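Local atomic coordinates of jacalin-related lectin Calsepa (Calystegia sepium, PDB entry 1OUW), a protein that binds mannose, and also glucose and their methylated derivatives, and recognises N-linked high-mannose glycans as a homodimeric lectin. Residues D5-W11 with A144-R150; F18-R22 with D56-V60; Y81-I85 with N129-F134; L98-T102 with Y113-V117. All blocks are in the same frame, centred on the assembly; numbering follows the deposited sequence.

Interaction 1 of 4, residues D5-W11 with A144-R150; sequences DTISGPW and AIGTYNR. With EDO (1,2-ethanediol), chain K.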
loop_
_atom_site.group_PDB
_atom_site.type_symbol
_atom_site.label_atom_id
_atom_site.label_comp_id
_atom_site.label_asym_id
_atom_site.label_seq_id
_atom_site.Cartn_x
_atom_site.Cartn_y
_atom_site.Cartn_z
ATOM N N ASP B 5 -2.526 -4.839 11.112
ATOM C CA ASP B 5 -3.211 -6.045 10.674
ATOM C C ASP B 5 -2.233 -7.208 10.506
ATOM O O ASP B 5 -1.105 -7.058 10.051
ATOM C CB ASP B 5 -3.948 -5.805 9.369
ATOM C CG ASP B 5 -5.108 -4.857 9.510
ATOM O OD1 ASP B 5 -5.623 -4.639 10.617
ATOM O OD2 ASP B 5 -5.547 -4.280 8.492
ATOM N N THR B 6 -2.706 -8.403 10.840
ATOM C CA THR B 6 -1.895 -9.620 10.823
ATOM C C THR B 6 -1.497 -9.991 9.395
ATOM O O THR B 6 -2.318 -9.990 8.459
ATOM C CB THR B 6 -2.734 -10.738 11.416
ATOM O OG1 THR B 6 -2.898 -10.500 12.819
ATOM C CG2 THR B 6 -2.021 -12.066 11.320
ATOM N N ILE B 7 -0.214 -10.292 9.236
ATOM C CA ILE B 7 0.366 -10.729 7.972
ATOM C C ILE B 7 0.344 -12.248 7.875
ATOM O O ILE B 7 0.740 -12.916 8.833
ATOM C CB ILE B 7 1.805 -10.242 7.868
ATOM C CG1 ILE B 7 1.825 -8.707 7.746
ATOM C CG2 ILE B 7 2.520 -10.904 6.704
ATOM C CD1 ILE B 7 3.173 -8.100 7.895
ATOM N N SER B 8 -0.091 -12.793 6.748
ATOM C CA SER B 8 0.134 -14.184 6.387
ATOM C C SER B 8 1.071 -14.218 5.190
ATOM O O SER B 8 0.960 -13.413 4.273
ATOM C CB SER B 8 -1.186 -14.863 6.038
ATOM O OG SER B 8 -1.104 -16.267 6.221
ATOM N N GLY B 9 1.977 -15.190 5.197
ATOM C CA GLY B 9 3.045 -15.238 4.219
ATOM C C GLY B 9 4.042 -14.139 4.522
ATOM O O GLY B 9 4.249 -13.842 5.696
ATOM N N PRO B 10 4.630 -13.502 3.510
ATOM C CA PRO B 10 4.433 -13.827 2.092
ATOM C C PRO B 10 4.906 -15.217 1.673
ATOM O O PRO B 10 5.782 -15.822 2.315
ATOM C CB PRO B 10 5.270 -12.751 1.367
ATOM C CG PRO B 10 5.394 -11.647 2.354
ATOM C CD PRO B 10 5.545 -12.358 3.677
ATOM N N TRP B 11 4.292 -15.696 0.598
ATOM C CA TRP B 11 4.698 -16.906 -0.111
ATOM C C TRP B 11 5.513 -16.528 -1.326
ATOM O O TRP B 11 5.193 -15.570 -1.999
ATOM C CB TRP B 11 3.451 -17.738 -0.471
ATOM C CG TRP B 11 2.690 -18.063 0.778
ATOM C CD1 TRP B 11 3.051 -18.984 1.735
ATOM C CD2 TRP B 11 1.503 -17.428 1.273
ATOM N NE1 TRP B 11 2.146 -18.970 2.772
ATOM C CE2 TRP B 11 1.190 -18.027 2.521
ATOM C CE3 TRP B 11 0.665 -16.419 0.801
ATOM C CZ2 TRP B 11 0.077 -17.638 3.282
ATOM C CZ3 TRP B 11 -0.441 -16.048 1.565
ATOM C CH2 TRP B 11 -0.716 -16.659 2.784
ATOM N N ALA B 144 6.893 -12.636 -4.750
ATOM C CA ALA B 144 6.273 -13.129 -3.534
ATOM C C ALA B 144 4.987 -12.372 -3.291
ATOM O O ALA B 144 4.849 -11.238 -3.730
ATOM C CB ALA B 144 7.176 -12.940 -2.358
ATOM N N ILE B 145 4.055 -13.015 -2.607
ATOM C CA ILE B 145 2.837 -12.357 -2.182
ATOM C C ILE B 145 2.308 -12.948 -0.903
ATOM O O ILE B 145 2.399 -14.158 -0.659
ATOM C CB ILE B 145 1.765 -12.427 -3.307
ATOM C CG1 ILE B 145 0.510 -11.608 -2.956
ATOM C CG2 ILE B 145 1.401 -13.910 -3.658
ATOM C CD1 ILE B 145 -0.367 -11.254 -4.170
ATOM N N GLY B 146 1.789 -12.065 -0.073
ATOM C CA GLY B 146 1.131 -12.415 1.164
ATOM C C GLY B 146 -0.039 -11.501 1.428
ATOM O O GLY B 146 -0.377 -10.681 0.571
ATOM N N THR B 147 -0.684 -11.662 2.571
ATOM C CA THR B 147 -1.919 -10.949 2.866
ATOM C C THR B 147 -1.867 -10.219 4.192
ATOM O O THR B 147 -1.148 -10.622 5.133
ATOM C CB THR B 147 -3.113 -11.909 2.887
ATOM O OG1 THR B 147 -2.853 -12.892 3.886
ATOM C CG2 THR B 147 -3.263 -12.644 1.555
ATOM N N TYR B 148 -2.651 -9.155 4.291
ATOM C CA TYR B 148 -3.066 -8.518 5.543
ATOM C C TYR B 148 -4.481 -8.975 5.865
ATOM O O TYR B 148 -5.329 -9.066 4.985
ATOM C CB TYR B 148 -3.052 -6.983 5.437
ATOM C CG TYR B 148 -1.703 -6.398 5.261
ATOM C CD1 TYR B 148 -0.841 -6.327 6.334
ATOM C CD2 TYR B 148 -1.303 -5.875 4.040
ATOM C CE1 TYR B 148 0.399 -5.805 6.190
ATOM C CE2 TYR B 148 -0.041 -5.333 3.885
ATOM C CZ TYR B 148 0.801 -5.299 4.972
ATOM O OH TYR B 148 2.075 -4.776 4.849
ATOM N N ASN B 149 -4.721 -9.237 7.143
ATOM C CA ASN B 149 -5.918 -9.926 7.617
ATOM C C ASN B 149 -6.543 -9.193 8.780
ATOM O O ASN B 149 -5.854 -8.643 9.618
ATOM C CB ASN B 149 -5.519 -11.347 8.027
ATOM C CG ASN B 149 -4.996 -12.128 6.858
ATOM O OD1 ASN B 149 -5.761 -12.717 6.108
ATOM N ND2 ASN B 149 -3.694 -12.059 6.624
ATOM N N ARG B 150 -7.862 -9.195 8.824
ATOM C CA ARG B 150 -8.602 -8.494 9.882
ATOM C C ARG B 150 -9.915 -9.228 10.114
ATOM O O ARG B 150 -10.555 -9.659 9.177
ATOM C CB ARG B 150 -8.872 -7.039 9.455
ATOM C CG ARG B 150 -9.544 -6.135 10.473
ATOM C CD ARG B 150 -9.916 -4.802 9.844
ATOM N NE ARG B 150 -10.579 -3.852 10.746
ATOM C CZ ARG B 150 -11.899 -3.773 10.950
ATOM N NH1 ARG B 150 -12.736 -4.626 10.368
ATOM N NH2 ARG B 150 -12.389 -2.846 11.769
HETATM C C1 EDO K . -5.539 -4.199 14.126
HETATM O O1 EDO K . -4.808 -3.654 13.050
HETATM C C2 EDO K . -7.007 -4.416 13.797
HETATM O O2 EDO K . -7.793 -3.237 13.623
HETATM O O HOH W 1 -5.456 -8.514 12.272
#
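Trp-11, Asp-5 and Asn-149 lose the most surface where 5-11 runs antiparallel to 144-150. At one end, the backbone of Trp-11 pairs twice with Ile-145: Trp-11 N reaches Ile-145 O at 2.7 Å, and Ile-145 N returns to Trp-11 O at 2.9 Å. Its indole bends back across the neighbouring strand, with CZ3 4.0 Å from Gly-146 CA, and its ring also meets that of Phe-121. Between this pair and Ser-8/Thr-147 the register slips by one residue, a beta bulge formed where Gly-9, at positive phi, precedes the cis-bonded Pro-10. Gly-146 lies against it, and a beta carbon there would run into Ser-8 O and Pro-10 CA. The two strands belong to one of the three four-stranded sheets of the jacalin-type beta-prism, with 6-12 at the sheet's edge within the chain. Farther along, Asn-149 supplements the weak backbone bonds to Thr-6: its ND2 donates to Thr-6 O at 3.1 Å and to Thr-147 OG1 at 3.0 Å, while OD1 accepts from Asn-129. Asp-5 packs its CB 3.4 Å from Asn-149 O; its carboxylate forms a salt bridge with Arg-22 and accepts a hydrogen bond from an ethanediol at OD1.

Interaction 2 of 4, residues F18-R22 with D56-V60; sequences FWSFR and DTITV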
loop_
_atom_site.group_PDB
_atom_site.type_symbol
_atom_site.label_atom_id
_atom_site.label_comp_id
_atom_site.label_asym_id
_atom_site.label_seq_id
_atom_site.Cartn_x
_atom_site.Cartn_y
_atom_site.Cartn_z
ATOM N N PHE B 18 10.435 -5.215 -2.048
ATOM C CA PHE B 18 9.229 -5.263 -1.231
ATOM C C PHE B 18 8.160 -4.286 -1.720
ATOM O O PHE B 18 8.469 -3.176 -2.195
ATOM C CB PHE B 18 9.607 -4.929 0.221
ATOM C CG PHE B 18 8.453 -4.939 1.194
ATOM C CD1 PHE B 18 7.805 -6.119 1.493
ATOM C CD2 PHE B 18 8.011 -3.767 1.793
ATOM C CE1 PHE B 18 6.741 -6.155 2.388
ATOM C CE2 PHE B 18 6.961 -3.791 2.698
ATOM C CZ PHE B 18 6.328 -4.995 3.010
ATOM N N TRP B 19 6.905 -4.702 -1.605
ATOM C CA TRP B 19 5.755 -3.838 -1.851
ATOM C C TRP B 19 4.670 -4.135 -0.815
ATOM O O TRP B 19 4.609 -5.230 -0.259
ATOM C CB TRP B 19 5.221 -3.998 -3.279
ATOM C CG TRP B 19 4.807 -5.380 -3.663
ATOM C CD1 TRP B 19 5.565 -6.307 -4.301
ATOM C CD2 TRP B 19 3.529 -6.000 -3.447
ATOM N NE1 TRP B 19 4.847 -7.460 -4.499
ATOM C CE2 TRP B 19 3.589 -7.296 -3.990
ATOM C CE3 TRP B 19 2.325 -5.568 -2.897
ATOM C CZ2 TRP B 19 2.504 -8.178 -3.969
ATOM C CZ3 TRP B 19 1.246 -6.445 -2.870
ATOM C CH2 TRP B 19 1.350 -7.739 -3.412
ATOM N N SER B 20 3.785 -3.175 -0.621
ATOM C CA SER B 20 2.700 -3.311 0.348
ATOM C C SER B 20 1.542 -2.395 -0.026
ATOM O O SER B 20 1.737 -1.242 -0.407
ATOM C CB SER B 20 3.186 -2.998 1.760
ATOM O OG SER B 20 2.151 -3.146 2.700
ATOM N N PHE B 21 0.335 -2.933 0.110
ATOM C CA PHE B 21 -0.883 -2.188 -0.180
ATOM C C PHE B 21 -2.037 -2.674 0.668
ATOM O O PHE B 21 -2.613 -3.720 0.405
ATOM C CB PHE B 21 -1.221 -2.337 -1.653
ATOM C CG PHE B 21 -2.397 -1.514 -2.121
ATOM C CD1 PHE B 21 -2.266 -0.125 -2.256
ATOM C CD2 PHE B 21 -3.588 -2.113 -2.499
ATOM C CE1 PHE B 21 -3.334 0.637 -2.739
ATOM C CE2 PHE B 21 -4.633 -1.360 -2.994
ATOM C CZ PHE B 21 -4.518 0.015 -3.113
ATOM N N ARG B 22 -2.396 -1.850 1.648
ATOM C CA ARG B 22 -3.566 -2.081 2.486
ATOM C C ARG B 22 -4.340 -0.760 2.515
ATOM O O ARG B 22 -4.029 0.142 3.297
ATOM C CB ARG B 22 -3.151 -2.545 3.889
ATOM C CG ARG B 22 -4.253 -3.179 4.709
ATOM C CD ARG B 22 -5.447 -2.310 4.982
ATOM N NE ARG B 22 -6.201 -2.782 6.122
ATOM C CZ ARG B 22 -7.402 -2.369 6.471
ATOM N NH1 ARG B 22 -7.925 -2.796 7.609
ATOM N NH2 ARG B 22 -8.100 -1.565 5.708
ATOM N N ASP B 56 -7.720 4.343 -4.660
ATOM C CA ASP B 56 -6.402 3.906 -4.246
ATOM C C ASP B 56 -6.007 2.735 -5.134
ATOM O O ASP B 56 -6.818 1.872 -5.411
ATOM C CB ASP B 56 -6.441 3.426 -2.825
ATOM C CG ASP B 56 -6.985 4.452 -1.868
ATOM O OD1 ASP B 56 -6.609 5.623 -1.959
ATOM O OD2 ASP B 56 -7.807 4.136 -0.979
ATOM N N THR B 57 -4.758 2.690 -5.558
ATOM C CA THR B 57 -4.335 1.660 -6.500
ATOM C C THR B 57 -2.841 1.463 -6.470
ATOM O O THR B 57 -2.053 2.362 -6.192
ATOM C CB THR B 57 -4.816 2.023 -7.909
ATOM O OG1 THR B 57 -4.575 0.945 -8.828
ATOM C CG2 THR B 57 -4.051 3.225 -8.472
ATOM N N ILE B 58 -2.452 0.224 -6.706
ATOM C CA ILE B 58 -1.048 -0.128 -6.850
ATOM C C ILE B 58 -0.927 -1.151 -7.979
ATOM O O ILE B 58 -1.821 -1.995 -8.166
ATOM C CB ILE B 58 -0.470 -0.698 -5.544
ATOM C CG1 ILE B 58 1.071 -0.626 -5.550
ATOM C CG2 ILE B 58 -1.000 -2.109 -5.299
ATOM C CD1 ILE B 58 1.682 -1.093 -4.246
ATOM N N THR B 59 0.181 -1.116 -8.704
ATOM C CA THR B 59 0.558 -2.185 -9.626
ATOM C C THR B 59 1.966 -2.640 -9.233
ATOM O O THR B 59 2.867 -1.813 -9.041
ATOM C CB THR B 59 0.546 -1.699 -11.071
ATOM O OG1 THR B 59 -0.799 -1.422 -11.472
ATOM C CG2 THR B 59 1.037 -2.784 -12.009
ATOM N N VAL B 60 2.129 -3.943 -9.108
ATOM C CA VAL B 60 3.379 -4.557 -8.726
ATOM C C VAL B 60 3.734 -5.583 -9.788
ATOM O O VAL B 60 2.855 -6.213 -10.353
ATOM C CB VAL B 60 3.288 -5.164 -7.313
ATOM C CG1 VAL B 60 2.969 -4.064 -6.287
ATOM C CG2 VAL B 60 2.256 -6.274 -7.217
#
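No hydrogen bond links 18-22 to 56-60, two segments whose axes come within 8.2 Å and whose N-to-C directions differ by 154°; they meet mainly through side chains, which in places touch the opposite backbone. Trp-19 and Phe-21 point toward 56-60 and Ser-20 away, while Asp-56, Ile-58 and Val-60 point back at 18-22. Trp-19 takes the p rotamer and turns one face of its indole to Val-60 (m), whose CG1 lies over the five-membered ring, 3.5 Å from Trp-19 CG: a CH-pi contact. Phe-21 is t instead, and its ring extends along the partner strand. Ile-58, t at both chi angles, places CG2 over the face of that ring, 3.5 Å from Phe-21 CG, and CD1 3.8 Å from Ser-20 O. The far end of the phenyl ring reaches the backbone, with Phe-21 CZ 3.6 Å from Thr-57 N. These interlocked side chains fill part of the interior of the beta-prism, between two of its sheets. Strand 17-22 lies beside 129-138 and continues its sheet into the second subunit through a ladder involving Ser-20, Phe-21 and Arg-22; strand 55-61, beside 40-49, is outermost in the other sheet within this chain.

Interaction 3 of 4, residues Y81-I85 with N129-F134; sequences YLTGI and NEIVGF. With IMD (imidazole), chain M.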
loop_
_atom_site.group_PDB
_atom_site.type_symbol
_atom_site.label_atom_id
_atom_site.label_comp_id
_atom_site.label_asym_id
_atom_site.label_seq_id
_atom_site.Cartn_x
_atom_site.Cartn_y
_atom_site.Cartn_z
ATOM N N TYR B 81 -16.168 -10.077 -0.507
ATOM C CA TYR B 81 -14.879 -9.618 -0.013
ATOM C C TYR B 81 -13.882 -10.764 -0.049
ATOM O O TYR B 81 -14.248 -11.917 0.091
ATOM C CB TYR B 81 -15.025 -9.030 1.401
ATOM C CG TYR B 81 -15.577 -9.983 2.445
ATOM C CD1 TYR B 81 -16.942 -10.077 2.700
ATOM C CD2 TYR B 81 -14.730 -10.771 3.181
ATOM C CE1 TYR B 81 -17.420 -10.956 3.678
ATOM C CE2 TYR B 81 -15.194 -11.630 4.160
ATOM C CZ TYR B 81 -16.527 -11.730 4.388
ATOM O OH TYR B 81 -16.955 -12.608 5.370
ATOM N N LEU B 82 -12.623 -10.407 -0.226
ATOM C CA LEU B 82 -11.521 -11.371 -0.230
ATOM C C LEU B 82 -11.346 -12.104 1.091
ATOM O O LEU B 82 -11.380 -11.492 2.163
ATOM C CB LEU B 82 -10.236 -10.641 -0.595
ATOM C CG LEU B 82 -10.179 -10.112 -2.013
ATOM C CD1 LEU B 82 -9.181 -8.956 -2.122
ATOM C CD2 LEU B 82 -9.805 -11.237 -2.983
ATOM N N THR B 83 -11.125 -13.413 1.007
ATOM C CA THR B 83 -10.889 -14.265 2.170
ATOM C C THR B 83 -9.674 -15.159 2.041
ATOM O O THR B 83 -9.159 -15.632 3.066
ATOM C CB THR B 83 -12.115 -15.156 2.456
ATOM O OG1 THR B 83 -12.436 -15.910 1.281
ATOM C CG2 THR B 83 -13.340 -14.317 2.755
ATOM N N GLY B 84 -9.222 -15.469 0.826
ATOM C CA GLY B 84 -8.064 -16.321 0.652
ATOM C C GLY B 84 -7.344 -16.109 -0.664
ATOM O O GLY B 84 -7.930 -15.574 -1.623
ATOM N N ILE B 85 -6.067 -16.493 -0.718
ATOM C CA ILE B 85 -5.370 -16.643 -1.988
ATOM C C ILE B 85 -4.626 -17.979 -1.994
ATOM O O ILE B 85 -4.320 -18.560 -0.950
ATOM C CB ILE B 85 -4.385 -15.484 -2.308
ATOM C CG1 ILE B 85 -3.302 -15.344 -1.261
ATOM C CG2 ILE B 85 -5.122 -14.181 -2.461
ATOM C CD1 ILE B 85 -2.199 -14.401 -1.691
ATOM N N ASN B 129 -12.580 -14.093 9.014
ATOM C CA ASN B 129 -11.444 -13.295 8.558
ATOM C C ASN B 129 -11.660 -12.720 7.157
ATOM O O ASN B 129 -12.299 -13.309 6.296
ATOM C CB ASN B 129 -10.185 -14.147 8.613
ATOM C CG ASN B 129 -8.957 -13.384 8.213
ATOM O OD1 ASN B 129 -8.550 -12.455 8.891
ATOM N ND2 ASN B 129 -8.401 -13.747 7.098
ATOM N N GLU B 130 -11.087 -11.547 6.950
ATOM C CA GLU B 130 -11.131 -10.849 5.679
ATOM C C GLU B 130 -9.705 -10.494 5.297
ATOM O O GLU B 130 -8.968 -9.977 6.112
ATOM C CB GLU B 130 -11.961 -9.575 5.819
ATOM C CG GLU B 130 -11.998 -8.722 4.568
ATOM C CD GLU B 130 -12.857 -7.474 4.704
ATOM O OE1 GLU B 130 -13.300 -7.150 5.839
ATOM O OE2 GLU B 130 -13.073 -6.780 3.686
ATOM N N ILE B 131 -9.341 -10.707 4.035
ATOM C CA ILE B 131 -8.109 -10.138 3.505
ATOM C C ILE B 131 -8.411 -8.695 3.167
ATOM O O ILE B 131 -9.313 -8.392 2.374
ATOM C CB ILE B 131 -7.618 -10.876 2.258
ATOM C CG1 ILE B 131 -7.181 -12.295 2.601
ATOM C CG2 ILE B 131 -6.503 -10.097 1.568
ATOM C CD1 ILE B 131 -6.850 -13.117 1.368
ATOM N N VAL B 132 -7.626 -7.787 3.731
ATOM C CA VAL B 132 -7.819 -6.352 3.624
ATOM C C VAL B 132 -6.649 -5.661 2.909
ATOM O O VAL B 132 -6.668 -4.457 2.715
ATOM C CB VAL B 132 -8.073 -5.706 5.005
ATOM C CG1 VAL B 132 -9.454 -6.072 5.498
ATOM C CG2 VAL B 132 -7.048 -6.109 6.030
ATOM N N GLY B 133 -5.662 -6.438 2.485
ATOM C CA GLY B 133 -4.572 -5.894 1.698
ATOM C C GLY B 133 -3.606 -7.000 1.346
ATOM O O GLY B 133 -3.774 -8.144 1.742
ATOM N N PHE B 134 -2.581 -6.623 0.601
ATOM C CA PHE B 134 -1.559 -7.539 0.124
ATOM C C PHE B 134 -0.168 -6.930 0.324
ATOM O O PHE B 134 -0.008 -5.718 0.473
ATOM C CB PHE B 134 -1.778 -7.835 -1.356
ATOM C CG PHE B 134 -3.049 -8.572 -1.642
ATOM C CD1 PHE B 134 -3.120 -9.930 -1.499
ATOM C CD2 PHE B 134 -4.159 -7.903 -2.080
ATOM C CE1 PHE B 134 -4.312 -10.605 -1.761
ATOM C CE2 PHE B 134 -5.350 -8.593 -2.328
ATOM C CZ PHE B 134 -5.395 -9.933 -2.190
HETATM N N1 IMD M . -11.731 -2.439 4.227
HETATM C C2 IMD M . -12.104 -3.683 3.854
HETATM N N3 IMD M . -13.447 -3.800 3.991
HETATM C C4 IMD M . -13.926 -2.612 4.438
HETATM C C5 IMD M . -12.842 -1.759 4.591
HETATM O O HOH W 2 -14.803 -14.456 6.301
HETATM O O HOH W 3 -9.913 -15.924 5.716
#
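Two strands from different sheets cross here at 81°, almost perpendicular, yet their axes approach to 4.6 Å and they share a backbone hydrogen bond. In it, Ile-131 N donates to Leu-82 O at 2.9 Å. Two waters extend this link at the outer end. One joins Tyr-81 OH to Asn-129 O; the other donates to Thr-83 O and accepts from Asn-129 ND2, which also donates to Asn-149 OD1. Inward of the crossing the contact turns apolar. Ile-131, the most deeply engaged residue, lies with CB 3.9 Å from Leu-82 CB and runs CD1 to 3.4 Å from Gly-84 N. Phe-134 receives Leu-82 CD1 and Ile-85 CG2 at its ring edge, CE2 to CD1 being 3.9 Å and CE1 to CG2 3.7 Å. Thr-83 and Gly-84 both face Thr-104, a classic beta bulge in strand 82-92. The crossing thus joins two sheets of the beta-prism near one end: strand 82-92 lies between 95-105 and 119-122, and strand 129-138 between 142-151 and 17-22.

Interaction 4 of 4, residues L98-T102 with Y113-V117; sequences LRSIT and YGQKV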
loop_
_atom_site.group_PDB
_atom_site.type_symbol
_atom_site.label_atom_id
_atom_site.label_comp_id
_atom_site.label_asym_id
_atom_site.label_seq_id
_atom_site.Cartn_x
_atom_site.Cartn_y
_atom_site.Cartn_z
ATOM N N LEU B 98 5.803 -15.977 -9.457
ATOM C CA LEU B 98 4.408 -16.383 -9.424
ATOM C C LEU B 98 4.010 -16.880 -10.807
ATOM O O LEU B 98 4.220 -16.188 -11.787
ATOM C CB LEU B 98 3.542 -15.200 -9.017
ATOM C CG LEU B 98 2.050 -15.491 -8.799
ATOM C CD1 LEU B 98 1.814 -16.268 -7.525
ATOM C CD2 LEU B 98 1.293 -14.152 -8.764
ATOM N N ARG B 99 3.460 -18.093 -10.869
ATOM C CA ARG B 99 3.030 -18.702 -12.128
ATOM C C ARG B 99 1.518 -18.804 -12.217
ATOM O O ARG B 99 0.950 -18.808 -13.319
ATOM C CB ARG B 99 3.661 -20.081 -12.314
ATOM C CG ARG B 99 5.143 -20.051 -12.461
ATOM C CD ARG B 99 5.626 -19.380 -13.719
ATOM N NE ARG B 99 5.450 -20.237 -14.890
ATOM C CZ ARG B 99 4.988 -19.846 -16.078
ATOM N NH1 ARG B 99 4.585 -18.602 -16.296
ATOM N NH2 ARG B 99 4.911 -20.734 -17.065
ATOM N N SER B 100 0.858 -18.876 -11.062
ATOM C CA SER B 100 -0.605 -18.876 -11.053
ATOM C C SER B 100 -1.100 -18.338 -9.724
ATOM O O SER B 100 -0.425 -18.450 -8.715
ATOM C CB SER B 100 -1.185 -20.259 -11.361
ATOM O OG SER B 100 -0.915 -21.142 -10.328
ATOM N N ILE B 101 -2.266 -17.721 -9.744
ATOM C CA ILE B 101 -2.892 -17.235 -8.527
ATOM C C ILE B 101 -4.415 -17.320 -8.636
ATOM O O ILE B 101 -4.992 -17.111 -9.713
ATOM C CB ILE B 101 -2.400 -15.790 -8.195
ATOM C CG1 ILE B 101 -2.895 -15.346 -6.815
ATOM C CG2 ILE B 101 -2.836 -14.807 -9.258
ATOM C CD1 ILE B 101 -2.068 -14.220 -6.211
ATOM N N THR B 102 -5.040 -17.599 -7.497
ATOM C CA THR B 102 -6.481 -17.637 -7.328
ATOM C C THR B 102 -6.843 -16.701 -6.176
ATOM O O THR B 102 -6.175 -16.707 -5.153
ATOM C CB THR B 102 -6.925 -19.084 -7.040
ATOM O OG1 THR B 102 -6.763 -19.859 -8.240
ATOM C CG2 THR B 102 -8.384 -19.178 -6.682
ATOM N N TYR B 113 -5.535 -17.787 -12.374
ATOM C CA TYR B 113 -4.936 -16.882 -13.345
ATOM C C TYR B 113 -3.503 -17.331 -13.519
ATOM O O TYR B 113 -2.693 -17.168 -12.614
ATOM C CB TYR B 113 -5.048 -15.445 -12.822
ATOM C CG TYR B 113 -6.477 -15.076 -12.563
ATOM C CD1 TYR B 113 -6.973 -14.957 -11.270
ATOM C CD2 TYR B 113 -7.353 -14.864 -13.632
ATOM C CE1 TYR B 113 -8.331 -14.637 -11.039
ATOM C CE2 TYR B 113 -8.711 -14.557 -13.423
ATOM C CZ TYR B 113 -9.183 -14.431 -12.122
ATOM O OH TYR B 113 -10.522 -14.140 -11.923
ATOM N N GLY B 114 -3.195 -17.903 -14.684
ATOM C CA GLY B 114 -1.950 -18.616 -14.932
ATOM C C GLY B 114 -2.173 -20.124 -14.861
ATOM O O GLY B 114 -3.216 -20.590 -14.381
ATOM N N GLN B 115 -1.213 -20.915 -15.332
ATOM C CA GLN B 115 -1.416 -22.362 -15.341
ATOM C C GLN B 115 -0.828 -23.017 -14.103
ATOM O O GLN B 115 0.073 -22.470 -13.456
ATOM C CB GLN B 115 -0.888 -23.028 -16.627
ATOM C CG GLN B 115 -1.982 -23.348 -17.694
ATOM C CD GLN B 115 -3.260 -24.030 -17.149
ATOM O OE1 GLN B 115 -4.375 -23.677 -17.558
ATOM N NE2 GLN B 115 -3.097 -25.008 -16.251
ATOM N N LYS B 116 -1.387 -24.180 -13.787
ATOM C CA LYS B 116 -0.965 -25.012 -12.682
ATOM C C LYS B 116 0.359 -25.659 -13.017
ATOM O O LYS B 116 0.425 -26.790 -13.503
ATOM C CB LYS B 116 -2.015 -26.083 -12.394
ATOM C CG LYS B 116 -1.769 -26.850 -11.101
ATOM C CD LYS B 116 -2.383 -28.247 -11.143
ATOM C CE LYS B 116 -2.663 -28.780 -9.747
ATOM N NZ LYS B 116 -3.103 -30.211 -9.768
ATOM N N VAL B 117 1.417 -24.904 -12.786
ATOM C CA VAL B 117 2.766 -25.426 -12.878
ATOM C C VAL B 117 3.558 -24.882 -11.699
ATOM O O VAL B 117 3.321 -23.764 -11.223
ATOM C CB VAL B 117 3.445 -25.068 -14.215
ATOM C CG1 VAL B 117 2.664 -25.659 -15.388
ATOM C CG2 VAL B 117 3.623 -23.545 -14.383
HETATM O O HOH W 4 1.730 -19.769 -15.819
#
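A reciprocal pair of backbone hydrogen bonds joins Ile-101 to Tyr-113: Tyr-113 N donates to Ile-101 O at 2.8 Å, and Ile-101 N to Tyr-113 O at 3.0 Å. This is an antiparallel hydrogen-bonded pair. A water carries the link one step further, donating to Arg-99 O (2.8 Å) and accepting from Gln-115 N (3.2 Å). Weaker CA-H...O contacts reinforce the approach, from Ser-100 CA to Tyr-113 O at 3.1 Å and from Gly-114 CA to Arg-99 O at 3.3 Å. Glycine suits position 114: a beta carbon would collide with Arg-99 O and Ser-100 CA, and at phi 101° it would also press on Tyr-113 O. Farther out, Ser-100 CB sits 3.3 Å from Gln-115 O, and the chain then bends through an inverse gamma turn centred on Lys-116, bringing Val-117 CG2 within 3.8 Å of Arg-99 NE. Arg-99 NH1 is hydrogen-bonded to Asn-40 OD1. At the Tyr-113 end, Ile-101 CG2 packs 4.2 Å from Tyr-113 CB. Strand 95-105 lies between 109-113 and 82-92, where Arg-99 and Ser-100 form a classic bulge opposite Thr-88; the loop leads on to 119-122, beyond 82-92, and Tyr-113 packs on strands 29-35 and 68-75.

How the interactions relate
The four contacts sample all three sheets of one beta-prism. Interaction 1 lies within the sheet built from the two chain ends, joining segments whose nearest ends are 133 residues apart and bracketing the other three in sequence. Interaction 2 comes first inside that span; interaction 3 follows and encloses interaction 4. Interactions 1 and 3 (centres about 9 Å apart) meet through neighbouring strands of one sheet, 142-151 and 129-138 respectively, and Phe-21 N to Phe-134 O (2.8 Å) ties interaction 2 to interaction 3. Interactions 2 and 4, centres about 20 Å apart, lie on opposite sides of the chain's centre. Interactions 1 and 2 touch the second subunit, placing the terminal-strand sheet at the dimer interface.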